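Local structure of porin (Rhodobacter blasticus, 3PRN) at residues R246-A257 / G269-N277; S105-S113 / Y213-Q223. The protein forms channels in the bacterial outer membrane that let small hydrophilic solutes, up to about 0.6 kDa, diffuse through passively. The protein carries 1 engineered substitution. One frame throughout, in Å; residues are numbered along the deposited sequence.

Contact 1: residues R246-A257 / G269-N277; sequences RAGADTAYGIGA and GSVQSGFAN. With C8E ((hydroxyethyloxy)tri(ethyloxy)octane), chain D.
A252-A257 and G269-S273 pair as the two arms of an antiparallel beta hairpin in the porin barrel. Two-way backbone bonds join Y253 to S273, I255 to V271 and A257 to G269; past the strand ends, D250 N reaches F275 O at 2.9 Å. On the face carrying Y253, chi1 of 59° puts its ring under S273 CB, a CH-pi contact with CB 3.8 Å from the centroid. I255 and V271 follow side by side; with CG1 anti to the backbone N (chi1 -177°), I255 CD1 reaches the ether stretch around O15 and C16 of the bound C8E (CD1 to C16 3.6 Å). With an alanine in place of I255, this oxyethylene part would probably lose the CD1 contact and a gap would open beside it. On the other face Q272 NE2 donates to S270 OG (3.0 Å). G254 CA lies 4.1 Å from Q272 CA, so a CB on G254 would run into Q272 CG. A252 CB sits over the F275 ring, while a water ties T251 O and G274 O to S273 OG. So I255 and V271 lie on the face the detergent touches, while S270 and Q272 send polar ends to the opposite one, where D282 and Y240 bind them.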
ATOM      1  N   ARG A 246     -27.754  -4.774 -32.186  1.00 32.25           N
ATOM      2  CA  ARG A 246     -26.772  -4.640 -33.264  1.00 30.97           C
ATOM      3  C   ARG A 246     -27.046  -5.653 -34.387  1.00 30.95           C
ATOM      4  O   ARG A 246     -27.210  -6.857 -34.238  1.00 30.44           O
ATOM      5  CB  ARG A 246     -25.364  -4.752 -32.781  1.00 33.10           C
ATOM      6  CG  ARG A 246     -24.213  -4.360 -33.666  1.00 34.91           C
ATOM      7  CD  ARG A 246     -22.900  -4.582 -32.881  1.00 38.07           C
ATOM      8  NE  ARG A 246     -22.541  -5.965 -32.845  1.00 40.59           N
ATOM      9  CZ  ARG A 246     -21.949  -6.719 -31.912  1.00 42.64           C
ATOM     10  NH1 ARG A 246     -21.624  -6.183 -30.730  1.00 40.95           N
ATOM     11  NH2 ARG A 246     -21.715  -8.025 -32.208  1.00 41.36           N
ATOM     12  N   ALA A 247     -26.975  -5.106 -35.616  1.00 30.10           N
ATOM     13  CA  ALA A 247     -27.203  -5.880 -36.826  1.00 29.40           C
ATOM     14  C   ALA A 247     -26.257  -7.075 -36.888  1.00 27.44           C
ATOM     15  O   ALA A 247     -25.034  -6.920 -36.792  1.00 28.31           O
ATOM     16  CB  ALA A 247     -26.784  -4.996 -38.066  1.00 30.74           C
ATOM     17  N   GLY A 248     -26.840  -8.237 -37.041  1.00 27.71           N
ATOM     18  CA  GLY A 248     -26.073  -9.470 -37.256  1.00 25.86           C
ATOM     19  C   GLY A 248     -25.545 -10.130 -35.989  1.00 26.85           C
ATOM     20  O   GLY A 248     -24.894 -11.186 -36.087  1.00 24.49           O
ATOM     21  N   ALA A 249     -25.806  -9.528 -34.823  1.00 25.15           N
ATOM     22  CA  ALA A 249     -25.290 -10.161 -33.586  1.00 26.25           C
ATOM     23  C   ALA A 249     -25.890 -11.523 -33.332  1.00 25.80           C
ATOM     24  O   ALA A 249     -27.039 -11.803 -33.593  1.00 26.83           O
ATOM     25  CB  ALA A 249     -25.603  -9.213 -32.419  1.00 24.53           C
ATOM     26  N   ASP A 250     -25.143 -12.444 -32.730  1.00 26.54           N
ATOM     27  CA  ASP A 250     -25.621 -13.729 -32.258  1.00 26.58           C
ATOM     28  C   ASP A 250     -26.337 -13.533 -30.914  1.00 27.10           C
ATOM     29  O   ASP A 250     -26.141 -12.558 -30.207  1.00 25.78           O
ATOM     30  CB  ASP A 250     -24.426 -14.650 -31.955  1.00 30.33           C
ATOM     31  CG  ASP A 250     -23.649 -14.924 -33.251  1.00 33.97           C
ATOM     32  OD1 ASP A 250     -24.319 -15.265 -34.255  1.00 34.98           O
ATOM     33  OD2 ASP A 250     -22.416 -14.801 -33.280  1.00 36.29           O
ATOM     34  N   THR A 251     -27.136 -14.513 -30.527  1.00 27.06           N
ATOM     35  CA  THR A 251     -27.711 -14.527 -29.182  1.00 27.40           C
ATOM     36  C   THR A 251     -26.615 -14.988 -28.228  1.00 27.67           C
ATOM     37  O   THR A 251     -25.906 -15.976 -28.525  1.00 28.53           O
ATOM     38  CB  THR A 251     -28.889 -15.541 -29.132  1.00 29.27           C
ATOM     39  OG1 THR A 251     -29.911 -14.971 -29.972  1.00 29.96           O
ATOM     40  CG2 THR A 251     -29.503 -15.633 -27.738  1.00 27.20           C
ATOM     41  N   ALA A 252     -26.442 -14.241 -27.136  1.00 27.05           N
ATOM     42  CA  ALA A 252     -25.420 -14.668 -26.174  1.00 26.51           C
ATOM     43  C   ALA A 252     -26.137 -15.546 -25.138  1.00 26.29           C
ATOM     44  O   ALA A 252     -27.323 -15.351 -24.850  1.00 26.47           O
ATOM     45  CB  ALA A 252     -24.870 -13.439 -25.446  1.00 23.65           C
ATOM     46  N   TYR A 253     -25.405 -16.478 -24.601  1.00 26.46           N
ATOM     47  CA  TYR A 253     -25.930 -17.357 -23.587  1.00 26.77           C
ATOM     48  C   TYR A 253     -24.809 -17.880 -22.688  1.00 26.52           C
ATOM     49  O   TYR A 253     -23.628 -17.866 -22.950  1.00 25.28           O
ATOM     50  CB  TYR A 253     -26.784 -18.521 -24.143  1.00 28.95           C
ATOM     51  CG  TYR A 253     -25.997 -19.380 -25.082  1.00 35.21           C
ATOM     52  CD1 TYR A 253     -25.938 -19.055 -26.444  1.00 39.04           C
ATOM     53  CD2 TYR A 253     -25.309 -20.483 -24.617  1.00 39.85           C
ATOM     54  CE1 TYR A 253     -25.189 -19.844 -27.315  1.00 42.30           C
ATOM     55  CE2 TYR A 253     -24.553 -21.284 -25.482  1.00 43.68           C
ATOM     56  CZ  TYR A 253     -24.501 -20.947 -26.824  1.00 45.00           C
ATOM     57  OH  TYR A 253     -23.755 -21.742 -27.690  1.00 47.84           O
ATOM     58  N   GLY A 254     -25.268 -18.386 -21.510  1.00 26.20           N
ATOM     59  CA  GLY A 254     -24.278 -18.954 -20.582  1.00 24.61           C
ATOM     60  C   GLY A 254     -24.943 -19.907 -19.600  1.00 24.91           C
ATOM     61  O   GLY A 254     -26.110 -19.771 -19.235  1.00 24.95           O
ATOM     62  N   ILE A 255     -24.165 -20.859 -19.141  1.00 24.48           N
ATOM     63  CA  ILE A 255     -24.594 -21.826 -18.160  1.00 25.63           C
ATOM     64  C   ILE A 255     -23.447 -22.005 -17.163  1.00 25.37           C
ATOM     65  O   ILE A 255     -22.261 -22.048 -17.505  1.00 25.27           O
ATOM     66  CB  ILE A 255     -25.011 -23.162 -18.805  1.00 28.67           C
ATOM     67  CG1 ILE A 255     -25.532 -24.091 -17.702  1.00 31.61           C
ATOM     68  CG2 ILE A 255     -23.819 -23.760 -19.514  1.00 30.32           C
ATOM     69  CD1 ILE A 255     -25.110 -25.542 -17.971  1.00 36.01           C
ATOM     70  N   GLY A 256     -23.782 -21.986 -15.855  1.00 25.98           N
ATOM     71  CA  GLY A 256     -22.704 -22.163 -14.883  1.00 26.19           C
ATOM     72  C   GLY A 256     -23.250 -22.805 -13.608  1.00 26.27           C
ATOM     73  O   GLY A 256     -24.445 -23.043 -13.403  1.00 26.58           O
ATOM     74  N   ALA A 257     -22.317 -22.962 -12.667  1.00 26.68           N
ATOM     75  CA  ALA A 257     -22.706 -23.514 -11.352  1.00 26.72           C
ATOM     76  C   ALA A 257     -21.751 -22.992 -10.267  1.00 27.07           C
ATOM     77  O   ALA A 257     -20.586 -22.659 -10.510  1.00 25.80           O
ATOM     78  CB  ALA A 257     -22.666 -25.026 -11.411  1.00 26.52           C
ATOM     79  N   GLY A 269     -17.884 -22.080 -11.812  1.00 23.10           N
ATOM     80  CA  GLY A 269     -17.425 -22.293 -13.188  1.00 22.84           C
ATOM     81  C   GLY A 269     -18.542 -21.905 -14.175  1.00 23.40           C
ATOM     82  O   GLY A 269     -19.690 -21.824 -13.763  1.00 22.48           O
ATOM     83  N   SER A 270     -18.164 -21.625 -15.449  1.00 22.77           N
ATOM     84  CA  SER A 270     -19.223 -21.269 -16.381  1.00 22.46           C
ATOM     85  C   SER A 270     -18.687 -21.544 -17.783  1.00 22.62           C
ATOM     86  O   SER A 270     -17.493 -21.716 -17.919  1.00 23.04           O
ATOM     87  CB  SER A 270     -19.684 -19.835 -16.269  1.00 22.17           C
ATOM     88  OG  SER A 270     -18.663 -18.952 -16.741  1.00 22.64           O
ATOM     89  N   VAL A 271     -19.580 -21.636 -18.735  1.00 23.05           N
ATOM     90  CA  VAL A 271     -19.246 -21.772 -20.160  1.00 23.24           C
ATOM     91  C   VAL A 271     -20.177 -20.735 -20.802  1.00 23.83           C
ATOM     92  O   VAL A 271     -21.380 -20.714 -20.515  1.00 23.43           O
ATOM     93  CB  VAL A 271     -19.349 -23.206 -20.622  0.50 24.80           C
ATOM     94  CG1 VAL A 271     -20.803 -23.640 -20.713  0.50 26.26           C
ATOM     95  CG2 VAL A 271     -18.616 -23.452 -21.937  0.50 24.94           C
ATOM     96  N   GLN A 272     -19.663 -19.798 -21.575  1.00 23.03           N
ATOM     97  CA  GLN A 272     -20.483 -18.742 -22.127  1.00 24.63           C
ATOM     98  C   GLN A 272     -20.165 -18.461 -23.585  1.00 24.18           C
ATOM     99  O   GLN A 272     -19.059 -18.703 -24.060  1.00 25.36           O
ATOM    100  CB  GLN A 272     -20.263 -17.439 -21.300  1.00 22.55           C
ATOM    101  CG  GLN A 272     -20.637 -17.600 -19.829  1.00 22.63           C
ATOM    102  CD  GLN A 272     -20.419 -16.334 -19.035  1.00 24.68           C
ATOM    103  OE1 GLN A 272     -20.898 -15.247 -19.383  1.00 25.50           O
ATOM    104  NE2 GLN A 272     -19.641 -16.408 -17.953  1.00 25.09           N
ATOM    105  N   SER A 273     -21.138 -17.933 -24.296  1.00 25.06           N
ATOM    106  CA  SER A 273     -20.978 -17.634 -25.740  1.00 25.97           C
ATOM    107  C   SER A 273     -21.442 -16.206 -25.991  1.00 26.12           C
ATOM    108  O   SER A 273     -22.570 -15.860 -25.580  1.00 26.09           O
ATOM    109  CB  SER A 273     -21.789 -18.703 -26.500  1.00 27.41           C
ATOM    110  OG  SER A 273     -21.575 -18.587 -27.883  1.00 30.45           O
ATOM    111  N   GLY A 274     -20.618 -15.368 -26.623  1.00 26.22           N
ATOM    112  CA  GLY A 274     -20.876 -13.994 -26.828  1.00 27.48           C
ATOM    113  C   GLY A 274     -21.694 -13.545 -28.031  1.00 28.31           C
ATOM    114  O   GLY A 274     -22.148 -14.381 -28.815  1.00 28.79           O
ATOM    115  N   PHE A 275     -21.859 -12.240 -28.186  1.00 28.19           N
ATOM    116  CA  PHE A 275     -22.616 -11.676 -29.302  1.00 29.28           C
ATOM    117  C   PHE A 275     -21.867 -11.806 -30.651  1.00 30.55           C
ATOM    118  O   PHE A 275     -22.513 -11.730 -31.705  1.00 29.06           O
ATOM    119  CB  PHE A 275     -22.958 -10.206 -29.071  1.00 27.04           C
ATOM    120  CG  PHE A 275     -23.739  -9.993 -27.796  1.00 26.81           C
ATOM    121  CD1 PHE A 275     -25.032 -10.396 -27.676  1.00 24.97           C
ATOM    122  CD2 PHE A 275     -23.092  -9.342 -26.710  1.00 26.54           C
ATOM    123  CE1 PHE A 275     -25.780 -10.151 -26.527  1.00 26.87           C
ATOM    124  CE2 PHE A 275     -23.819  -9.143 -25.553  1.00 26.03           C
ATOM    125  CZ  PHE A 275     -25.158  -9.536 -25.438  1.00 26.31           C
ATOM    126  N   ALA A 276     -20.566 -12.044 -30.612  1.00 30.35           N
ATOM    127  CA  ALA A 276     -19.763 -12.233 -31.818  1.00 33.12           C
ATOM    128  C   ALA A 276     -19.237 -13.659 -31.856  1.00 33.35           C
ATOM    129  O   ALA A 276     -18.155 -13.942 -32.353  1.00 34.31           O
ATOM    130  CB  ALA A 276     -18.592 -11.247 -31.845  1.00 34.14           C
ATOM    131  N   ASN A 277     -20.012 -14.579 -31.292  1.00 34.46           N
ATOM    132  CA  ASN A 277     -19.605 -15.957 -31.229  1.00 36.18           C
ATOM    133  C   ASN A 277     -18.364 -16.279 -30.402  1.00 35.36           C
ATOM    134  O   ASN A 277     -17.869 -17.421 -30.556  1.00 36.65           O
ATOM    135  CB  ASN A 277     -19.288 -16.424 -32.695  1.00 43.19           C
ATOM    136  CG  ASN A 277     -19.857 -17.829 -32.865  1.00 48.68           C
ATOM    137  OD1 ASN A 277     -20.825 -18.176 -32.172  1.00 51.49           O
ATOM    138  ND2 ASN A 277     -19.316 -18.665 -33.716  1.00 51.19           N
TER
HETATM  139  C1  C8E D 292      -8.836 -26.477 -19.685  1.00 79.77           C
HETATM  140  C2  C8E D 292      -9.666 -25.349 -20.170  1.00 80.38           C
HETATM  141  C3  C8E D 292     -11.036 -25.433 -19.716  1.00 80.58           C
HETATM  142  C4  C8E D 292     -11.069 -24.766 -18.387  1.00 80.98           C
HETATM  143  C5  C8E D 292     -12.499 -24.383 -18.272  1.00 82.11           C
HETATM  144  C6  C8E D 292     -13.085 -25.106 -17.172  1.00 83.79           C
HETATM  145  C7  C8E D 292     -14.487 -25.142 -17.564  1.00 85.37           C
HETATM  146  C8  C8E D 292     -15.197 -25.993 -16.567  1.00 87.04           C
HETATM  147  O9  C8E D 292     -16.541 -25.682 -16.184  1.00 88.63           O
HETATM  148  C10 C8E D 292     -17.561 -26.014 -17.122  1.00 89.91           C
HETATM  149  C11 C8E D 292     -18.769 -25.198 -16.762  1.00 91.04           C
HETATM  150  O12 C8E D 292     -19.476 -25.795 -15.629  1.00 91.85           O
HETATM  151  C13 C8E D 292     -20.911 -25.815 -15.805  1.00 93.04           C
HETATM  152  C14 C8E D 292     -21.834 -27.076 -15.805  1.00 94.71           C
HETATM  153  O15 C8E D 292     -23.259 -27.042 -16.176  1.00 96.45           O
HETATM  154  C16 C8E D 292     -24.092 -27.345 -15.025  1.00 97.42           C
HETATM  155  C17 C8E D 292     -24.346 -28.837 -14.789  1.00 98.30           C
HETATM  156  O18 C8E D 292     -25.414 -29.456 -14.049  1.00 98.66           O
HETATM  157  C19 C8E D 292     -25.648 -29.064 -12.673  1.00 98.46           C
HETATM  158  C20 C8E D 292     -25.041 -29.789 -11.397  1.00 97.84           C
HETATM  159  O21 C8E D 292     -23.605 -29.617 -11.290  1.00 97.65           O
HETATM  160  O   HOH W   1     -23.462 -16.792 -28.928  1.00 33.92           O

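Contact 2: residues S105-S113 / Y213-Q223; sequences SSFGDAQSS and YDNGLSTAGDQ
A110-S112 pass Y213 and N215 as irregular chain, just after a type I turn from S106 to D109, with the CA atoms of S112 and N215 4.9 Å apart. Q223, anti about chi1 (169°) and extended beyond, brings its amide to the loop: OE1 takes Q111 N at 3.1 Å, in the carbonyl plane, and NE2 gives a bent bond to D109 O from above its carbonyl plane while also meeting S242. Q111, folded at chi2, returns its own NE2 to D109 O at 3.0 Å from the opposite face of that peptide, so two amides grip one carbonyl. This is the long loop between strands 78-83 and 131-138, which in porins folds into the barrel and narrows the pore; here it rests on the end of strand 206-214 and the turn after it. N215 ND2 holds Q223, donating to OE1 (3.1 Å) and to G221 O. S218 OG donates to Q111 O at 2.8 Å, nearly along the C=O axis, and accepts from A220 N in an ST turn. A110 CB rests over one face of the Y213 ring, 3.7 Å from its centroid, while Y213 OH bonds T95 and a water that also reaches G108 O. Another water links S112 OG to N215 OD1 and D214 O.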
ATOM      1  N   SER A 105     -18.895 -12.976 -14.387  1.00 22.01           N
ATOM      2  CA  SER A 105     -19.009 -12.334 -15.708  1.00 21.70           C
ATOM      3  C   SER A 105     -20.271 -12.838 -16.445  1.00 22.41           C
ATOM      4  O   SER A 105     -20.838 -13.911 -16.175  1.00 21.33           O
ATOM      5  CB  SER A 105     -17.782 -12.648 -16.561  1.00 21.54           C
ATOM      6  OG  SER A 105     -17.735 -14.037 -16.835  1.00 26.21           O
ATOM      7  N   SER A 106     -20.737 -11.989 -17.377  1.00 21.49           N
ATOM      8  CA  SER A 106     -21.907 -12.295 -18.173  1.00 22.00           C
ATOM      9  C   SER A 106     -21.973 -11.316 -19.357  1.00 22.16           C
ATOM     10  O   SER A 106     -21.911 -10.094 -19.159  1.00 21.55           O
ATOM     11  CB  SER A 106     -23.214 -12.126 -17.350  1.00 22.02           C
ATOM     12  OG  SER A 106     -24.369 -12.265 -18.170  1.00 21.27           O
ATOM     13  N   PHE A 107     -22.210 -11.919 -20.533  1.00 21.77           N
ATOM     14  CA  PHE A 107     -22.504 -11.084 -21.724  1.00 22.25           C
ATOM     15  C   PHE A 107     -23.872 -10.424 -21.529  1.00 22.51           C
ATOM     16  O   PHE A 107     -24.166  -9.413 -22.201  1.00 22.81           O
ATOM     17  CB  PHE A 107     -22.496 -11.963 -22.979  1.00 20.73           C
ATOM     18  CG  PHE A 107     -21.113 -12.441 -23.344  1.00 22.17           C
ATOM     19  CD1 PHE A 107     -20.175 -11.477 -23.775  1.00 23.85           C
ATOM     20  CD2 PHE A 107     -20.749 -13.768 -23.317  1.00 22.53           C
ATOM     21  CE1 PHE A 107     -18.881 -11.868 -24.146  1.00 24.39           C
ATOM     22  CE2 PHE A 107     -19.466 -14.136 -23.702  1.00 23.82           C
ATOM     23  CZ  PHE A 107     -18.539 -13.195 -24.123  1.00 23.08           C
ATOM     24  N   GLY A 108     -24.693 -10.939 -20.629  1.00 22.13           N
ATOM     25  CA  GLY A 108     -26.007 -10.345 -20.386  1.00 21.95           C
ATOM     26  C   GLY A 108     -25.973  -9.101 -19.513  1.00 22.64           C
ATOM     27  O   GLY A 108     -27.044  -8.498 -19.292  1.00 22.12           O
ATOM     28  N   ASP A 109     -24.785  -8.690 -19.020  1.00 22.12           N
ATOM     29  CA  ASP A 109     -24.678  -7.425 -18.286  1.00 22.65           C
ATOM     30  C   ASP A 109     -24.827  -6.296 -19.332  1.00 22.55           C
ATOM     31  O   ASP A 109     -24.576  -6.529 -20.536  1.00 22.51           O
ATOM     32  CB  ASP A 109     -23.259  -7.334 -17.710  1.00 22.77           C
ATOM     33  CG  ASP A 109     -23.082  -8.083 -16.395  1.00 22.67           C
ATOM     34  OD1 ASP A 109     -24.053  -8.597 -15.775  1.00 22.28           O
ATOM     35  OD2 ASP A 109     -21.904  -8.137 -15.937  1.00 23.37           O
ATOM     36  N   ALA A 110     -25.210  -5.116 -18.953  1.00 23.18           N
ATOM     37  CA  ALA A 110     -25.394  -3.978 -19.834  1.00 23.57           C
ATOM     38  C   ALA A 110     -24.160  -3.726 -20.702  1.00 25.06           C
ATOM     39  O   ALA A 110     -23.020  -3.710 -20.206  1.00 24.45           O
ATOM     40  CB  ALA A 110     -25.661  -2.746 -18.992  1.00 23.02           C
ATOM     41  N   GLN A 111     -24.379  -3.463 -21.993  1.00 25.15           N
ATOM     42  CA  GLN A 111     -23.248  -3.177 -22.880  1.00 26.70           C
ATOM     43  C   GLN A 111     -23.155  -1.666 -23.132  1.00 27.42           C
ATOM     44  O   GLN A 111     -23.216  -1.198 -24.270  1.00 29.50           O
ATOM     45  CB  GLN A 111     -23.464  -3.874 -24.235  1.00 26.58           C
ATOM     46  CG  GLN A 111     -23.678  -5.370 -24.102  1.00 25.67           C
ATOM     47  CD  GLN A 111     -22.400  -6.076 -23.696  1.00 27.47           C
ATOM     48  OE1 GLN A 111     -21.407  -5.983 -24.412  1.00 28.38           O
ATOM     49  NE2 GLN A 111     -22.361  -6.770 -22.579  1.00 27.22           N
ATOM     50  N   SER A 112     -23.023  -0.901 -22.064  1.00 27.41           N
ATOM     51  CA  SER A 112     -22.888   0.566 -22.176  1.00 27.00           C
ATOM     52  C   SER A 112     -21.680   1.004 -21.357  1.00 26.99           C
ATOM     53  O   SER A 112     -21.050   0.172 -20.670  1.00 25.64           O
ATOM     54  CB  SER A 112     -24.162   1.257 -21.686  1.00 29.27           C
ATOM     55  OG  SER A 112     -24.557   0.723 -20.437  1.00 31.66           O
ATOM     56  N   SER A 113     -21.276   2.232 -21.482  1.00 26.85           N
ATOM     57  CA  SER A 113     -20.166   2.839 -20.768  1.00 26.00           C
ATOM     58  C   SER A 113     -20.744   3.775 -19.716  1.00 25.26           C
ATOM     59  O   SER A 113     -21.599   4.617 -20.012  1.00 25.03           O
ATOM     60  CB  SER A 113     -19.387   3.809 -21.684  1.00 28.74           C
ATOM     61  OG  SER A 113     -18.563   3.072 -22.575  1.00 33.61           O
ATOM     62  N   TYR A 213     -32.228  -3.018 -21.218  1.00 27.11           N
ATOM     63  CA  TYR A 213     -31.434  -1.804 -21.191  1.00 26.67           C
ATOM     64  C   TYR A 213     -31.584  -0.977 -22.477  1.00 27.40           C
ATOM     65  O   TYR A 213     -31.656  -1.547 -23.592  1.00 27.19           O
ATOM     66  CB  TYR A 213     -29.904  -2.163 -21.189  1.00 26.97           C
ATOM     67  CG  TYR A 213     -29.557  -2.958 -19.936  1.00 25.90           C
ATOM     68  CD1 TYR A 213     -29.279  -2.276 -18.736  1.00 26.66           C
ATOM     69  CD2 TYR A 213     -29.525  -4.306 -19.961  1.00 25.37           C
ATOM     70  CE1 TYR A 213     -29.000  -3.014 -17.585  1.00 26.51           C
ATOM     71  CE2 TYR A 213     -29.235  -5.045 -18.825  1.00 27.35           C
ATOM     72  CZ  TYR A 213     -28.989  -4.384 -17.626  1.00 26.24           C
ATOM     73  OH  TYR A 213     -28.701  -5.150 -16.540  1.00 26.80           O
ATOM     74  N   ASP A 214     -31.389   0.297 -22.310  1.00 26.61           N
ATOM     75  CA  ASP A 214     -31.126   1.237 -23.375  1.00 27.76           C
ATOM     76  C   ASP A 214     -29.633   1.598 -23.163  1.00 27.38           C
ATOM     77  O   ASP A 214     -29.323   2.167 -22.112  1.00 27.17           O
ATOM     78  CB  ASP A 214     -31.965   2.478 -23.247  1.00 30.36           C
ATOM     79  CG  ASP A 214     -31.639   3.501 -24.324  1.00 35.41           C
ATOM     80  OD1 ASP A 214     -30.491   3.649 -24.807  1.00 35.13           O
ATOM     81  OD2 ASP A 214     -32.617   4.205 -24.703  1.00 39.15           O
ATOM     82  N   ASN A 215     -28.779   1.202 -24.072  1.00 26.81           N
ATOM     83  CA  ASN A 215     -27.361   1.305 -24.019  1.00 26.73           C
ATOM     84  C   ASN A 215     -26.816   2.594 -24.575  1.00 27.05           C
ATOM     85  O   ASN A 215     -25.629   2.719 -24.806  1.00 26.38           O
ATOM     86  CB  ASN A 215     -26.632   0.082 -24.592  1.00 24.75           C
ATOM     87  CG  ASN A 215     -26.862  -1.135 -23.722  1.00 27.71           C
ATOM     88  OD1 ASN A 215     -26.578  -1.130 -22.499  1.00 28.98           O
ATOM     89  ND2 ASN A 215     -27.283  -2.272 -24.277  1.00 23.77           N
ATOM     90  N   GLY A 216     -27.685   3.606 -24.705  1.00 27.90           N
ATOM     91  CA  GLY A 216     -27.235   4.920 -25.147  1.00 29.25           C
ATOM     92  C   GLY A 216     -26.479   4.929 -26.466  1.00 30.22           C
ATOM     93  O   GLY A 216     -27.027   4.428 -27.455  1.00 30.32           O
ATOM     94  N   LEU A 217     -25.278   5.479 -26.536  1.00 30.53           N
ATOM     95  CA  LEU A 217     -24.547   5.560 -27.794  1.00 31.36           C
ATOM     96  C   LEU A 217     -23.804   4.268 -28.108  1.00 31.66           C
ATOM     97  O   LEU A 217     -23.129   4.197 -29.139  1.00 31.53           O
ATOM     98  CB  LEU A 217     -23.579   6.757 -27.816  1.00 32.08           C
ATOM     99  CG  LEU A 217     -24.182   8.159 -27.722  1.00 34.65           C
ATOM    100  CD1 LEU A 217     -23.125   9.278 -27.709  1.00 34.26           C
ATOM    101  CD2 LEU A 217     -25.162   8.455 -28.853  1.00 34.62           C
ATOM    102  N   SER A 218     -23.851   3.233 -27.262  1.00 30.73           N
ATOM    103  CA  SER A 218     -23.144   2.012 -27.592  1.00 30.14           C
ATOM    104  C   SER A 218     -23.594   1.402 -28.927  1.00 31.07           C
ATOM    105  O   SER A 218     -24.803   1.441 -29.252  1.00 30.83           O
ATOM    106  CB  SER A 218     -23.441   0.996 -26.477  1.00 29.05           C
ATOM    107  OG  SER A 218     -23.122  -0.318 -26.878  1.00 29.42           O
ATOM    108  N   THR A 219     -22.739   0.693 -29.656  1.00 30.53           N
ATOM    109  CA  THR A 219     -23.210   0.053 -30.881  1.00 32.32           C
ATOM    110  C   THR A 219     -24.118  -1.124 -30.604  1.00 31.58           C
ATOM    111  O   THR A 219     -24.743  -1.615 -31.577  1.00 31.93           O
ATOM    112  CB  THR A 219     -22.097  -0.481 -31.817  1.00 36.37           C
ATOM    113  OG1 THR A 219     -21.400  -1.532 -31.114  1.00 38.07           O
ATOM    114  CG2 THR A 219     -21.133   0.652 -32.184  1.00 36.75           C
ATOM    115  N   ALA A 220     -24.272  -1.551 -29.357  1.00 30.82           N
ATOM    116  CA  ALA A 220     -25.104  -2.723 -29.104  1.00 30.08           C
ATOM    117  C   ALA A 220     -26.585  -2.403 -29.273  1.00 30.09           C
ATOM    118  O   ALA A 220     -27.369  -3.281 -29.606  1.00 29.83           O
ATOM    119  CB  ALA A 220     -24.825  -3.207 -27.651  1.00 30.84           C
ATOM    120  N   GLY A 221     -26.975  -1.147 -29.056  1.00 29.72           N
ATOM    121  CA  GLY A 221     -28.380  -0.751 -29.117  1.00 29.39           C
ATOM    122  C   GLY A 221     -29.090  -1.301 -27.884  1.00 30.12           C
ATOM    123  O   GLY A 221     -28.443  -1.669 -26.861  1.00 30.64           O
ATOM    124  N   ASP A 222     -30.404  -1.421 -27.892  1.00 28.84           N
ATOM    125  CA  ASP A 222     -31.169  -1.951 -26.797  1.00 28.26           C
ATOM    126  C   ASP A 222     -30.865  -3.424 -26.563  1.00 27.87           C
ATOM    127  O   ASP A 222     -30.378  -4.148 -27.445  1.00 26.77           O
ATOM    128  CB  ASP A 222     -32.664  -1.718 -26.981  1.00 32.45           C
ATOM    129  CG  ASP A 222     -32.991  -0.221 -27.017  1.00 37.70           C
ATOM    130  OD1 ASP A 222     -32.113   0.681 -26.977  1.00 39.40           O
ATOM    131  OD2 ASP A 222     -34.212   0.077 -27.087  1.00 41.38           O
ATOM    132  N   GLN A 223     -31.153  -3.854 -25.335  1.00 26.54           N
ATOM    133  CA  GLN A 223     -30.745  -5.204 -24.957  1.00 25.75           C
ATOM    134  C   GLN A 223     -31.709  -5.807 -23.981  1.00 25.88           C
ATOM    135  O   GLN A 223     -32.251  -5.184 -23.072  1.00 26.25           O
ATOM    136  CB  GLN A 223     -29.331  -5.009 -24.290  1.00 24.02           C
ATOM    137  CG  GLN A 223     -28.807  -6.255 -23.578  1.00 22.53           C
ATOM    138  CD  GLN A 223     -27.406  -6.069 -23.015  1.00 24.82           C
ATOM    139  OE1 GLN A 223     -26.887  -4.967 -22.867  1.00 23.54           O
ATOM    140  NE2 GLN A 223     -26.749  -7.191 -22.673  1.00 24.10           N
TER
HETATM  141  O   HOH W   2     -28.216  -7.895 -16.890  1.00 24.02           O
HETATM  142  O   HOH W   3     -27.130   0.664 -20.514  1.00 36.48           O
HETATM  143  O   HOH W   4     -23.096   3.466 -23.535  1.00 29.89           O

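Overall arrangement
Both contacts belong to one stretch of barrel wall, their centres about 13 Å apart, with strand 235-244 lying between the strands they use. Contact 1 is the wall itself, two neighbouring strands zipped by backbone bonds; it mixes buried residues with four on the surface and its centre lies about 19 Å from that of the chain, against about 14 Å for contact 2. Contact 2 joins the inner loop to that wall across a hundred residues of sequence, and its bonds run mainly through amide and hydroxyl side chains. They meet where Q272 NE2 probably bonds S105 OG and the ring of F107 packs against G274. Y240 serves both, its hydroxyl bonding both Q272 OE1 and F107 N.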